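Thiol peroxidase (Mycobacterium tuberculosis, PDB 1Y25) probably reduces hydrogen peroxide and organic hydroperoxides to water and alcohols with electrons from thioredoxin, as a homodimeric peroxiredoxin of the Tpx subfamily. Local coordinates at residues G15-V20 against Y115-A120. The protein carries 1 engineered substitution. Residues are numbered along the deposited sequence; the frame is centred on the assembly and turned at random.
Sequences GELPAV and YGVTIA
Gly15 and Gly116 bring the two loops together backbone to backbone, their CA atoms 3.9 Å apart. The one hydrogen bond between the segments is weak: Gly15 N reaches Gly116 O at 3.4 Å with a bent N-H...O angle of 133°. Gly116 closes helix 111-114 in a Schellman motif, and its positive phi of 66° favours glycine. The fit suits it too: Gly116 CA lies against the Gly15-Glu16 peptide, 3.7 Å from Glu16 N. Gly15 O and Gly116 O, 3.2 Å apart, are both acceptors and do not bond to each other; each is within hydrogen-bonding distance of Thr13 OG1.

Tyr115 O meets Leu17 instead, through a CA-H...O contact from Leu17 CA (3.5 Å) and a close approach by Leu17 CD2 (3.2 Å).

The apolar contacts continue from that methyl. With CG anti to the carbonyl carbon (chi1 -75°), the Leu17 side chain carries CD2 to Val117 CG1, 3.5 Å away, and the two side chains cross nearly at right angles. Branched aliphatic residues suit this partly buried join, where methyl meets methyl. Farther along, Pro18 CD lies 4.0 Å from Tyr115 CD2, so the compact pyrrolidine packs obliquely against the ring.

Beneath the join lies one margin of the central thioredoxin-fold sheet: Leu17 rests on Val133 of strand 131-135 and Leu146 of strand 141-146, Val117 on Ala131, and Tyr115 on Val133 and Ile135, its ring stacked with Phe111 and its hydroxyl bonded to Pro25 O. Across the dimer interface, Glu16 packs on Val36 of the second subunit and Pro18 on its Gln41, so the 15-20 loop lies between the turn that follows helix 111-114, the sheet margin and the partner chain.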
loop_
_atom_site.group_PDB
_atom_site.type_symbol
_atom_site.label_atom_id
_atom_site.label_comp_id
_atom_site.label_asym_id
_atom_site.label_seq_id
_atom_site.Cartn_x
_atom_site.Cartn_y
_atom_site.Cartn_z
ATOM N N GLY A 15 12.392 -4.913 0.131
ATOM C CA GLY A 15 11.394 -4.111 0.829
ATOM C C GLY A 15 10.220 -4.941 1.200
ATOM O O GLY A 15 10.381 -6.102 1.522
ATOM N N GLU A 16 9.032 -4.337 1.130
ATOM C CA GLU A 16 7.789 -4.965 1.586
ATOM C C GLU A 16 6.631 -4.777 0.561
ATOM O O GLU A 16 6.545 -3.752 -0.132
ATOM C CB GLU A 16 7.384 -4.438 2.966
ATOM C CG GLU A 16 7.945 -5.209 4.213
ATOM C CD GLU A 16 7.557 -4.517 5.593
ATOM O OE1 GLU A 16 7.066 -5.237 6.550
ATOM O OE2 GLU A 16 7.788 -3.271 5.728
ATOM N N LEU A 17 5.749 -5.770 0.567
ATOM C CA LEU A 17 4.549 -5.791 -0.239
ATOM C C LEU A 17 3.590 -4.735 0.377
ATOM O O LEU A 17 3.654 -4.426 1.580
ATOM C CB LEU A 17 3.912 -7.194 -0.197
ATOM C CG LEU A 17 4.618 -8.300 -1.024
ATOM C CD1 LEU A 17 3.952 -9.646 -0.807
ATOM C CD2 LEU A 17 4.547 -7.881 -2.484
ATOM N N PRO A 18 2.739 -4.155 -0.462
ATOM C CA PRO A 18 1.834 -3.070 0.047
ATOM C C PRO A 18 0.753 -3.688 0.890
ATOM O O PRO A 18 0.394 -4.802 0.614
ATOM C CB PRO A 18 1.292 -2.441 -1.258
ATOM C CG PRO A 18 1.387 -3.526 -2.234
ATOM C CD PRO A 18 2.601 -4.355 -1.906
ATOM N N ALA A 19 0.330 -3.014 1.956
ATOM C CA ALA A 19 -0.865 -3.413 2.734
ATOM C C ALA A 19 -2.165 -3.539 1.924
ATOM O O ALA A 19 -2.570 -2.648 1.121
ATOM C CB ALA A 19 -1.078 -2.461 3.798
ATOM N N VAL A 20 -2.855 -4.623 2.176
ATOM C CA VAL A 20 -4.255 -4.801 1.726
ATOM C C VAL A 20 -5.038 -3.534 2.120
ATOM O O VAL A 20 -4.833 -3.029 3.208
ATOM C CB VAL A 20 -4.770 -6.110 2.298
ATOM C CG1 VAL A 20 -6.271 -6.183 2.242
ATOM C CG2 VAL A 20 -4.159 -7.281 1.574
ATOM N N TYR A 115 7.139 -3.007 -5.448
ATOM C CA TYR A 115 6.442 -4.059 -4.685
ATOM C C TYR A 115 7.289 -4.732 -3.630
ATOM O O TYR A 115 6.785 -5.589 -2.859
ATOM C CB TYR A 115 5.792 -5.103 -5.615
ATOM C CG TYR A 115 4.514 -4.532 -6.292
ATOM C CD1 TYR A 115 4.588 -3.691 -7.386
ATOM C CD2 TYR A 115 3.281 -4.871 -5.824
ATOM C CE1 TYR A 115 3.420 -3.138 -7.954
ATOM C CE2 TYR A 115 2.095 -4.358 -6.391
ATOM C CZ TYR A 115 2.164 -3.492 -7.447
ATOM O OH TYR A 115 0.978 -2.988 -7.930
ATOM N N GLY A 116 8.558 -4.341 -3.535
ATOM C CA GLY A 116 9.467 -4.822 -2.486
ATOM C C GLY A 116 9.822 -6.295 -2.540
ATOM O O GLY A 116 10.196 -6.877 -1.551
ATOM N N VAL A 117 9.745 -6.875 -3.718
ATOM C CA VAL A 117 9.910 -8.328 -3.922
ATOM C C VAL A 117 11.237 -8.738 -4.575
ATOM O O VAL A 117 11.520 -9.920 -4.646
ATOM C CB VAL A 117 8.758 -8.968 -4.768
ATOM C CG1 VAL A 117 7.526 -9.034 -3.921
ATOM C CG2 VAL A 117 8.465 -8.112 -6.006
ATOM N N THR A 118 11.994 -7.765 -5.054
ATOM C CA THR A 118 13.308 -8.023 -5.619
ATOM C C THR A 118 14.183 -8.666 -4.531
ATOM O O THR A 118 14.234 -8.176 -3.413
ATOM C CB THR A 118 13.985 -6.797 -6.256
ATOM O OG1 THR A 118 13.223 -6.308 -7.350
ATOM C CG2 THR A 118 15.358 -7.183 -6.839
ATOM N N ILE A 119 14.881 -9.764 -4.860
ATOM C CA ILE A 119 15.738 -10.403 -3.849
ATOM C C ILE A 119 17.016 -9.557 -3.744
ATOM O O ILE A 119 17.594 -9.165 -4.781
ATOM C CB ILE A 119 16.013 -11.882 -4.209
ATOM C CG1 ILE A 119 14.702 -12.659 -4.279
ATOM C CG2 ILE A 119 17.090 -12.513 -3.327
ATOM C CD1 ILE A 119 14.807 -14.067 -4.964
ATOM N N ALA A 120 17.451 -9.290 -2.502
ATOM C CA ALA A 120 18.611 -8.430 -2.168
ATOM C C ALA A 120 19.917 -9.190 -2.255
ATOM O O ALA A 120 20.940 -8.608 -2.527
ATOM C CB ALA A 120 18.467 -7.846 -0.703
#